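Local atomic coordinates of methyltransferase (PDB entry 3LDF), a protein that probably transfers methyl groups from S-adenosyl-L-methionine, perhaps to RNA, pairing a PUA-like domain with a Rossmann-like methyltransferase domain. Residues D287-D292 and L318-E323; I328-A333 and L378-I383; D83-F88 and D365-V370. All coordinates share one frame; numbering follows the deposited sequence.

How the contacts relate
Contacts 1 and 2 both reach the seven-stranded sheet of the methyltransferase domain, their centres about 14 Å apart, and join through the neighbouring strands 286-291 and 325-331. Contact 1 closes the crossover between those two strands; contact 2 pairs the second of them with the antiparallel strand 379-384. Contact 3 sits apart, its centre about 33 Å from that of contact 1 and about 21 Å from that of contact 2. It ties residues 83-88 to the loop between strands 355-360 and 379-384. Along the chain, contact 3 encloses contact 1 and interleaves with contact 2, so a loop late in the methyltransferase domain is fastened to a much earlier part of the chain.

Contact 1 of 3, residues D287-D292 and L318-E323; sequences DIIIID and LEILSE. With SAH (S-adenosyl-L-homocysteine), chain B.
Ser-322 and Asp-287 meet at the end of a beta-alpha-beta crossover in the Rossmann-like methyltransferase fold, where the chain leaves strand 286-291, runs back along helix 306-319 and turns into strand 325-331. The serine hydroxyl gives its proton to the carboxylate, OG of Ser-322 lying 2.8 Å from OD1 of Asp-287. It arrives on the anti side of that oxygen, 28° out of the carboxylate plane. Although CB of Asp-287 points away from the other segment, CG sits beside the backbone N (chi1 -64°), which swings OD1 back to the serine. The other oxygen, OD2, accepts from the backbone N of Thr-215 on the next strand, so each carboxylate oxygen has a bond.

Behind this bond the contact is apolar. Leu-321 has CG anti to its own backbone N (chi1 -172°), and its CD1 reaches over to CG1 of Ile-289 at 3.7 Å, the two side chains crossing at a slant. The same methyl stands 3.8 Å from the carbonyl O of Asp-287. Beyond it, CD1 of Ile-289 meets CG1 of Ile-320 at 4.1 Å. These contacts pack the residues that follow helix 306-319 against Ile-289 of the strand, and Ile-320 also touches Leu-217 of strand 215-219.

The far end of strand 286-291 opens on the cofactor site. There the amino N of S-adenosyl-L-homocysteine donates to OD2 of Asp-292 at 2.7 Å, and makes a weak second bond of 3.4 Å to the carbonyl O of Asp-292.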
loop_
_atom_site.group_PDB
_atom_site.type_symbol
_atom_site.label_atom_id
_atom_site.label_comp_id
_atom_site.label_asym_id
_atom_site.label_seq_id
_atom_site.Cartn_x
_atom_site.Cartn_y
_atom_site.Cartn_z
ATOM N N ASP A 287 -18.235 16.882 -9.220
ATOM C CA ASP A 287 -19.173 15.828 -8.947
ATOM C C ASP A 287 -18.575 14.752 -8.012
ATOM O O ASP A 287 -19.302 14.151 -7.221
ATOM C CB ASP A 287 -19.587 15.148 -10.284
ATOM C CG ASP A 287 -20.331 16.088 -11.247
ATOM O OD1 ASP A 287 -21.028 17.003 -10.779
ATOM O OD2 ASP A 287 -20.215 15.917 -12.485
ATOM N N ILE A 288 -17.272 14.469 -8.154
ATOM C CA ILE A 288 -16.561 13.471 -7.347
ATOM C C ILE A 288 -15.216 14.011 -6.882
ATOM O O ILE A 288 -14.502 14.605 -7.672
ATOM C CB ILE A 288 -16.293 12.180 -8.163
ATOM C CG1 ILE A 288 -17.648 11.585 -8.603
ATOM C CG2 ILE A 288 -15.437 11.144 -7.340
ATOM C CD1 ILE A 288 -17.541 10.732 -9.928
ATOM N N ILE A 289 -14.902 13.829 -5.591
ATOM C CA ILE A 289 -13.635 14.268 -5.031
ATOM C C ILE A 289 -12.846 13.073 -4.416
ATOM O O ILE A 289 -13.304 12.429 -3.482
ATOM C CB ILE A 289 -13.817 15.350 -3.990
ATOM C CG1 ILE A 289 -14.669 16.483 -4.585
ATOM C CG2 ILE A 289 -12.370 15.844 -3.415
ATOM C CD1 ILE A 289 -14.768 17.740 -3.737
ATOM N N ILE A 290 -11.668 12.775 -4.939
ATOM C CA ILE A 290 -10.948 11.615 -4.445
ATOM C C ILE A 290 -9.889 12.218 -3.523
ATOM O O ILE A 290 -9.207 13.169 -3.929
ATOM C CB ILE A 290 -10.301 10.832 -5.618
ATOM C CG1 ILE A 290 -11.369 10.265 -6.576
ATOM C CG2 ILE A 290 -9.350 9.799 -5.097
ATOM C CD1 ILE A 290 -10.805 9.823 -7.931
ATOM N N ILE A 291 -9.827 11.729 -2.275
ATOM C CA ILE A 291 -8.894 12.248 -1.287
ATOM C C ILE A 291 -7.938 11.092 -0.810
ATOM O O ILE A 291 -8.396 10.054 -0.236
ATOM C CB ILE A 291 -9.623 12.832 -0.061
ATOM C CG1 ILE A 291 -10.796 13.767 -0.481
ATOM C CG2 ILE A 291 -8.597 13.557 0.821
ATOM C CD1 ILE A 291 -11.490 14.464 0.672
ATOM N N ASP A 292 -6.634 11.264 -0.992
ATOM C CA ASP A 292 -5.718 10.147 -0.656
ATOM C C ASP A 292 -4.371 10.687 -0.247
ATOM O O ASP A 292 -3.423 10.579 -0.987
ATOM C CB ASP A 292 -5.611 9.172 -1.828
ATOM C CG ASP A 292 -4.857 7.908 -1.479
ATOM O OD1 ASP A 292 -4.991 7.398 -0.335
ATOM O OD2 ASP A 292 -4.120 7.412 -2.368
ATOM N N LEU A 318 -16.137 19.308 1.056
ATOM C CA LEU A 318 -17.608 19.394 0.983
ATOM C C LEU A 318 -18.046 20.747 0.439
ATOM O O LEU A 318 -19.003 20.810 -0.307
ATOM C CB LEU A 318 -18.248 19.160 2.341
ATOM C CG LEU A 318 -18.198 17.705 2.815
ATOM C CD1 LEU A 318 -18.621 17.707 4.296
ATOM C CD2 LEU A 318 -19.154 16.855 1.970
ATOM N N GLU A 319 -17.303 21.799 0.761
ATOM C CA GLU A 319 -17.619 23.145 0.287
ATOM C C GLU A 319 -17.603 23.235 -1.248
ATOM O O GLU A 319 -18.317 24.045 -1.807
ATOM C CB GLU A 319 -16.655 24.182 0.899
ATOM C CG GLU A 319 -16.273 23.842 2.366
ATOM C CD GLU A 319 -16.149 25.045 3.304
ATOM O OE1 GLU A 319 -15.494 26.050 2.936
ATOM O OE2 GLU A 319 -16.703 24.972 4.427
ATOM N N ILE A 320 -16.807 22.381 -1.908
ATOM C CA ILE A 320 -16.636 22.420 -3.385
ATOM C C ILE A 320 -17.173 21.164 -4.139
ATOM O O ILE A 320 -16.802 20.857 -5.302
ATOM C CB ILE A 320 -15.130 22.761 -3.793
ATOM C CG1 ILE A 320 -14.136 21.768 -3.196
ATOM C CG2 ILE A 320 -14.732 24.284 -3.455
ATOM C CD1 ILE A 320 -12.849 21.821 -3.929
ATOM N N LEU A 321 -18.052 20.436 -3.448
ATOM C CA LEU A 321 -18.738 19.264 -4.036
ATOM C C LEU A 321 -20.145 19.619 -4.633
ATOM O O LEU A 321 -20.967 20.225 -3.951
ATOM C CB LEU A 321 -18.909 18.189 -2.943
ATOM C CG LEU A 321 -19.409 16.782 -3.261
ATOM C CD1 LEU A 321 -18.371 16.097 -4.140
ATOM C CD2 LEU A 321 -19.523 16.028 -1.972
ATOM N N SER A 322 -20.413 19.197 -5.871
ATOM C CA SER A 322 -21.776 19.214 -6.438
ATOM C C SER A 322 -22.830 18.540 -5.493
ATOM O O SER A 322 -22.548 17.561 -4.787
ATOM C CB SER A 322 -21.817 18.505 -7.836
ATOM O OG SER A 322 -20.837 18.986 -8.752
ATOM N N GLU A 323 -24.037 19.074 -5.506
ATOM C CA GLU A 323 -25.215 18.423 -4.956
ATOM C C GLU A 323 -25.286 16.967 -5.427
ATOM O O GLU A 323 -25.086 16.690 -6.622
ATOM C CB GLU A 323 -26.436 19.238 -5.416
ATOM C CG GLU A 323 -27.740 18.483 -5.490
ATOM C CD GLU A 323 -28.949 19.417 -5.467
ATOM O OE1 GLU A 323 -28.861 20.566 -6.008
ATOM O OE2 GLU A 323 -29.997 18.985 -4.922
HETATM N N SAH B . -3.085 9.187 -4.076
HETATM C CA SAH B . -1.758 8.948 -4.729
HETATM C CB SAH B . -0.697 8.477 -3.681
HETATM C CG SAH B . -0.260 9.622 -2.698
HETATM S SD SAH B . 1.518 9.676 -2.418
HETATM C C SAH B . -2.026 8.015 -5.870
HETATM O O SAH B . -3.224 7.743 -6.177
HETATM O OXT SAH B . -1.056 7.493 -6.477
HETATM C "C5'" SAH B . 1.616 11.213 -1.494
HETATM C "C4'" SAH B . 1.632 12.496 -2.360
HETATM O "O4'" SAH B . 1.093 13.613 -1.630
HETATM C "C3'" SAH B . 3.034 12.955 -2.820
HETATM O "O3'" SAH B . 2.978 13.036 -4.240
HETATM C "C2'" SAH B . 3.231 14.381 -2.310
HETATM O "O2'" SAH B . 3.725 15.223 -3.365
HETATM C "C1'" SAH B . 1.778 14.818 -2.037
HETATM N N9 SAH B . 1.549 15.863 -0.988
HETATM C C8 SAH B . 1.986 15.862 0.326
HETATM N N7 SAH B . 1.513 16.960 0.981
HETATM C C5 SAH B . 0.758 17.668 0.090
HETATM C C6 SAH B . -0.044 18.903 0.108
HETATM N N6 SAH B . -0.129 19.631 1.261
HETATM N N1 SAH B . -0.709 19.270 -1.034
HETATM C C2 SAH B . -0.630 18.563 -2.186
HETATM N N3 SAH B . 0.070 17.419 -2.268
HETATM C C4 SAH B . 0.786 16.941 -1.197
#

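Contact 2 of 3, residues I328-A333 and L378-I383; sequences IASTNA and LKVFTI
The carbonyl O of Phe-381 is approached by two groups of the opposite strand: N of Ala-329 donates to it at 2.8 Å, in the carbonyl plane, and CA of Ile-328 makes a CA-H...O contact with the same oxygen, 3.4 Å away. This pairing belongs to the Rossmann-like methyltransferase sheet, where strand 379-384 runs antiparallel between 325-331 and 355-360; the resulting strand order, 3-2-1-4-5-7-6, is the hallmark of class I methyltransferases. Ala-329 with Phe-381 and Thr-331 with Lys-379 are hydrogen-bonded pairs; Ile-328 with Thr-382 and Ser-330 with Val-380 are the non-hydrogen-bonded ones. Of the four backbone bonds, that from N of Lys-379 to O of Thr-331 is the straightest, 2.9 Å long with 174° at the hydrogen.

On one face of the sheet, CG2 of Ile-328 touches CG1 of Val-380 at 3.7 Å. The other methyl of the valine, CG2, lies 3.6 Å from OG of Ser-330, whose main polar partner is OD1 of Asp-292. CD1 of Leu-378 lies 3.5 Å from O of Thr-331.

The opposite face holds Thr-331 and Lys-379 side by side. The lysine chain kinks at chi2 (97°), laying its CD against CG2 of Thr-331 at 3.7 Å and sending the ammonium group past the strand end, where the carbonyls of Met-336 and Tyr-377 receive it. Phe-381 turns its ring away toward Tyr-356, which it meets edge-to-face. With its hydroxyl anti to the backbone N, Thr-331 also forms an ST turn: OG1 of Thr-331 accepts from N of Ala-333 at 3.1 Å.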
loop_
_atom_site.group_PDB
_atom_site.type_symbol
_atom_site.label_atom_id
_atom_site.label_comp_id
_atom_site.label_asym_id
_atom_site.label_seq_id
_atom_site.Cartn_x
_atom_site.Cartn_y
_atom_site.Cartn_z
ATOM N N ILE A 328 -14.627 10.015 -2.368
ATOM C CA ILE A 328 -13.843 8.786 -2.180
ATOM C C ILE A 328 -12.680 9.106 -1.193
ATOM O O ILE A 328 -11.719 9.776 -1.576
ATOM C CB ILE A 328 -13.350 8.246 -3.595
ATOM C CG1 ILE A 328 -14.587 8.043 -4.513
ATOM C CG2 ILE A 328 -12.469 6.981 -3.443
ATOM C CD1 ILE A 328 -14.319 7.442 -5.882
ATOM N N ALA A 329 -12.820 8.689 0.070
ATOM C CA ALA A 329 -11.877 8.950 1.165
ATOM C C ALA A 329 -11.009 7.742 1.410
ATOM O O ALA A 329 -11.495 6.676 1.914
ATOM C CB ALA A 329 -12.648 9.330 2.468
ATOM N N SER A 330 -9.760 7.850 0.987
ATOM C CA SER A 330 -8.793 6.757 1.079
ATOM C C SER A 330 -7.689 7.131 2.083
ATOM O O SER A 330 -7.382 8.316 2.210
ATOM C CB SER A 330 -8.160 6.592 -0.298
ATOM O OG SER A 330 -7.101 5.653 -0.271
ATOM N N THR A 331 -7.131 6.139 2.801
ATOM C CA THR A 331 -5.875 6.240 3.590
ATOM C C THR A 331 -5.167 4.874 3.514
ATOM O O THR A 331 -5.857 3.826 3.444
ATOM C CB THR A 331 -6.104 6.647 5.130
ATOM O OG1 THR A 331 -4.861 6.737 5.831
ATOM C CG2 THR A 331 -6.942 5.617 5.899
ATOM N N ASN A 332 -3.820 4.928 3.476
ATOM C CA ASN A 332 -2.973 3.694 3.602
ATOM C C ASN A 332 -2.283 3.657 5.010
ATOM O O ASN A 332 -1.333 2.869 5.256
ATOM C CB ASN A 332 -1.912 3.582 2.460
ATOM C CG ASN A 332 -2.387 2.765 1.207
ATOM O OD1 ASN A 332 -2.873 1.645 1.324
ATOM N ND2 ASN A 332 -2.165 3.316 0.001
ATOM N N ALA A 333 -2.748 4.488 5.946
ATOM C CA ALA A 333 -2.079 4.530 7.284
ATOM C C ALA A 333 -2.389 3.295 8.130
ATOM O O ALA A 333 -3.553 3.035 8.411
ATOM C CB ALA A 333 -2.448 5.805 8.070
ATOM N N LEU A 378 -5.195 -0.570 4.265
ATOM C CA LEU A 378 -5.844 0.276 3.289
ATOM C C LEU A 378 -7.291 0.435 3.713
ATOM O O LEU A 378 -7.920 -0.551 3.991
ATOM C CB LEU A 378 -5.775 -0.331 1.859
ATOM C CG LEU A 378 -6.575 0.438 0.811
ATOM C CD1 LEU A 378 -6.028 1.862 0.601
ATOM C CD2 LEU A 378 -6.448 -0.319 -0.547
ATOM N N LYS A 379 -7.811 1.665 3.769
ATOM C CA LYS A 379 -9.259 1.919 3.991
ATOM C C LYS A 379 -9.725 2.922 2.939
ATOM O O LYS A 379 -9.141 4.009 2.807
ATOM C CB LYS A 379 -9.531 2.486 5.388
ATOM C CG LYS A 379 -9.041 1.643 6.557
ATOM C CD LYS A 379 -7.688 2.138 7.034
ATOM C CE LYS A 379 -7.013 1.169 8.026
ATOM N NZ LYS A 379 -5.597 1.542 8.366
ATOM N N VAL A 380 -10.744 2.566 2.183
ATOM C CA VAL A 380 -11.314 3.467 1.211
ATOM C C VAL A 380 -12.859 3.527 1.395
ATOM O O VAL A 380 -13.570 2.580 1.056
ATOM C CB VAL A 380 -10.966 3.066 -0.252
ATOM C CG1 VAL A 380 -11.528 4.087 -1.287
ATOM C CG2 VAL A 380 -9.351 2.885 -0.484
ATOM N N PHE A 381 -13.351 4.642 1.923
ATOM C CA PHE A 381 -14.794 4.892 1.994
ATOM C C PHE A 381 -15.373 5.683 0.753
ATOM O O PHE A 381 -14.797 6.696 0.304
ATOM C CB PHE A 381 -15.123 5.659 3.291
ATOM C CG PHE A 381 -15.137 4.806 4.560
ATOM C CD1 PHE A 381 -16.113 3.833 4.750
ATOM C CD2 PHE A 381 -14.185 5.008 5.580
ATOM C CE1 PHE A 381 -16.154 3.080 5.942
ATOM C CE2 PHE A 381 -14.227 4.286 6.746
ATOM C CZ PHE A 381 -15.221 3.313 6.928
ATOM N N THR A 382 -16.481 5.205 0.189
ATOM C CA THR A 382 -17.219 5.967 -0.850
ATOM C C THR A 382 -18.444 6.473 -0.114
ATOM O O THR A 382 -19.162 5.672 0.488
ATOM C CB THR A 382 -17.693 5.098 -2.051
ATOM O OG1 THR A 382 -16.558 4.505 -2.681
ATOM C CG2 THR A 382 -18.485 5.960 -3.141
ATOM N N ILE A 383 -18.604 7.806 -0.115
ATOM C CA ILE A 383 -19.653 8.517 0.587
ATOM C C ILE A 383 -20.494 9.405 -0.355
ATOM O O ILE A 383 -19.952 10.190 -1.140
ATOM C CB ILE A 383 -19.076 9.378 1.737
ATOM C CG1 ILE A 383 -18.092 8.532 2.591
ATOM C CG2 ILE A 383 -20.237 9.970 2.585
ATOM C CD1 ILE A 383 -16.972 9.330 3.205
#

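Contact 3 of 3, residues D83-F88 and D365-V370; sequences DKRKNF and DFAVNV
The two backbones keep their distance, CA of Arg-85 and CA of Asp-365 being 7.3 Å apart at the nearest point, so that side chains bridge from the corner before helix 86-90 to an irregular loop of the methyltransferase domain. Arg-85, in the N-cap position of that helix, stretches out from CG to NE and delivers its guanidinium group to the loop backbone. NH2 of Arg-85 donates to the carbonyl O of Asp-365 at 2.8 Å, with 156° at the hydrogen. The oxygen lies at the guanidinium edge, near its plane, while the donor is tilted from the plane of the carbonyl. The same O of Asp-365 also accepts a weak bond of 3.1 Å from N of Ala-367, the closure of an inverse gamma turn centred on Phe-366.

Beside the arginine, Phe-88 brings CZ to within 3.8 Å of CB of Asp-365. The two side chains cross at about a right angle. CG of Asp-365 stands between its backbone N and carbonyl carbon (chi1 56°), which carries the carboxylate away from Arg-85 to a salt bridge with Arg-200 and a bond from the backbone N of Arg-98. Nearer the solvent, NZ of the exposed Lys-84 packs 3.7 Å from CB of Ala-367 while forming a salt bridge with OD1 of Asp-105.

Arg-85 spends every nitrogen of its head group: NE on O of Arg-98, NH1 on O of Ser-81, and NH2 in a salt bridge to OD2 of Asp-105 as well as in the bond to O of Asp-365. Such a web should fix the rotation of the guanidinium, and the shared carboxylate probably offsets the positive charge of Arg-85 and Lys-84 where they meet the loop.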
loop_
_atom_site.group_PDB
_atom_site.type_symbol
_atom_site.label_atom_id
_atom_site.label_comp_id
_atom_site.label_asym_id
_atom_site.label_seq_id
_atom_site.Cartn_x
_atom_site.Cartn_y
_atom_site.Cartn_z
ATOM N N ASP A 83 1.270 -20.395 -5.379
ATOM C CA ASP A 83 0.093 -21.193 -5.668
ATOM C C ASP A 83 -1.270 -20.516 -5.392
ATOM O O ASP A 83 -2.263 -20.927 -5.959
ATOM C CB ASP A 83 0.134 -22.537 -4.950
ATOM C CG ASP A 83 -1.050 -23.426 -5.346
ATOM O OD1 ASP A 83 -1.003 -24.065 -6.437
ATOM O OD2 ASP A 83 -2.055 -23.454 -4.577
ATOM N N LYS A 84 -1.300 -19.521 -4.505
ATOM C CA LYS A 84 -2.493 -18.712 -4.226
ATOM C C LYS A 84 -2.800 -17.733 -5.372
ATOM O O LYS A 84 -3.882 -17.137 -5.392
ATOM C CB LYS A 84 -2.299 -17.856 -2.917
ATOM C CG LYS A 84 -1.888 -18.663 -1.656
ATOM C CD LYS A 84 -2.241 -17.950 -0.288
ATOM C CE LYS A 84 -2.037 -16.381 -0.224
ATOM N NZ LYS A 84 -1.723 -15.886 1.203
ATOM N N ARG A 85 -1.833 -17.549 -6.286
ATOM C CA ARG A 85 -1.831 -16.416 -7.202
ATOM C C ARG A 85 -1.946 -16.814 -8.681
ATOM O O ARG A 85 -1.701 -15.995 -9.566
ATOM C CB ARG A 85 -0.643 -15.479 -6.930
ATOM C CG ARG A 85 -0.783 -14.651 -5.616
ATOM C CD ARG A 85 0.470 -13.865 -5.306
ATOM N NE ARG A 85 0.361 -12.962 -4.132
ATOM C CZ ARG A 85 0.522 -13.328 -2.828
ATOM N NH1 ARG A 85 0.699 -14.607 -2.440
ATOM N NH2 ARG A 85 0.423 -12.406 -1.873
ATOM N N LYS A 86 -2.365 -18.066 -8.908
ATOM C CA LYS A 86 -2.541 -18.669 -10.244
ATOM C C LYS A 86 -3.374 -17.825 -11.189
ATOM O O LYS A 86 -3.047 -17.738 -12.364
ATOM C CB LYS A 86 -3.178 -20.049 -10.152
ATOM C CG LYS A 86 -2.201 -21.171 -9.711
ATOM C CD LYS A 86 -2.924 -22.528 -9.691
ATOM C CE LYS A 86 -2.009 -23.717 -10.065
ATOM N NZ LYS A 86 -2.790 -24.919 -10.629
ATOM N N ASN A 87 -4.445 -17.223 -10.678
ATOM C CA ASN A 87 -5.302 -16.413 -11.499
ATOM C C ASN A 87 -4.643 -15.145 -12.050
ATOM O O ASN A 87 -4.857 -14.793 -13.205
ATOM C CB ASN A 87 -6.611 -16.106 -10.760
ATOM C CG ASN A 87 -7.400 -17.377 -10.392
ATOM O OD1 ASN A 87 -6.981 -18.525 -10.656
ATOM N ND2 ASN A 87 -8.571 -17.162 -9.798
ATOM N N PHE A 88 -3.856 -14.464 -11.214
ATOM C CA PHE A 88 -3.013 -13.355 -11.687
ATOM C C PHE A 88 -2.145 -13.760 -12.886
ATOM O O PHE A 88 -2.012 -12.976 -13.839
ATOM C CB PHE A 88 -2.158 -12.785 -10.534
ATOM C CG PHE A 88 -2.987 -12.076 -9.483
ATOM C CD1 PHE A 88 -3.470 -10.782 -9.721
ATOM C CD2 PHE A 88 -3.362 -12.733 -8.310
ATOM C CE1 PHE A 88 -4.263 -10.124 -8.807
ATOM C CE2 PHE A 88 -4.183 -12.091 -7.350
ATOM C CZ PHE A 88 -4.618 -10.763 -7.593
ATOM N N ASP A 365 -4.054 -10.037 -3.407
ATOM C CA ASP A 365 -2.571 -10.151 -3.576
ATOM C C ASP A 365 -1.822 -9.450 -2.442
ATOM O O ASP A 365 -0.713 -9.841 -2.084
ATOM C CB ASP A 365 -2.120 -9.612 -4.936
ATOM C CG ASP A 365 -2.559 -8.175 -5.166
ATOM O OD1 ASP A 365 -3.707 -7.786 -4.775
ATOM O OD2 ASP A 365 -1.771 -7.438 -5.783
ATOM N N PHE A 366 -2.433 -8.412 -1.877
ATOM C CA PHE A 366 -1.887 -7.808 -0.655
ATOM C C PHE A 366 -2.452 -8.586 0.533
ATOM O O PHE A 366 -3.288 -8.052 1.283
ATOM C CB PHE A 366 -2.250 -6.297 -0.613
ATOM C CG PHE A 366 -1.428 -5.468 -1.553
ATOM C CD1 PHE A 366 -0.397 -4.660 -1.056
ATOM C CD2 PHE A 366 -1.676 -5.513 -2.969
ATOM C CE1 PHE A 366 0.422 -3.873 -1.958
ATOM C CE2 PHE A 366 -0.864 -4.785 -3.894
ATOM C CZ PHE A 366 0.196 -3.939 -3.386
ATOM N N ALA A 367 -2.047 -9.855 0.676
ATOM C CA ALA A 367 -2.698 -10.778 1.628
ATOM C C ALA A 367 -2.604 -10.316 3.085
ATOM O O ALA A 367 -1.549 -9.815 3.515
ATOM C CB ALA A 367 -2.064 -12.191 1.544
ATOM N N VAL A 368 -3.649 -10.589 3.867
ATOM C CA VAL A 368 -3.644 -10.180 5.231
ATOM C C VAL A 368 -3.724 -11.350 6.183
ATOM O O VAL A 368 -4.251 -12.409 5.829
ATOM C CB VAL A 368 -4.720 -9.094 5.566
ATOM C CG1 VAL A 368 -4.536 -7.850 4.676
ATOM C CG2 VAL A 368 -6.121 -9.641 5.494
ATOM N N ASN A 369 -3.182 -11.135 7.372
ATOM C CA ASN A 369 -3.335 -12.036 8.489
ATOM C C ASN A 369 -4.726 -11.694 9.044
ATOM O O ASN A 369 -4.950 -10.665 9.698
ATOM C CB ASN A 369 -2.219 -11.813 9.541
ATOM C CG ASN A 369 -2.402 -12.646 10.806
ATOM O OD1 ASN A 369 -3.422 -13.300 11.004
ATOM N ND2 ASN A 369 -1.378 -12.645 11.666
ATOM N N VAL A 370 -5.645 -12.577 8.751
ATOM C CA VAL A 370 -7.027 -12.510 9.206
ATOM C C VAL A 370 -7.155 -12.269 10.741
ATOM O O VAL A 370 -8.092 -11.595 11.178
ATOM C CB VAL A 370 -7.698 -13.857 8.777
ATOM C CG1 VAL A 370 -8.813 -14.301 9.753
ATOM C CG2 VAL A 370 -8.102 -13.779 7.243
#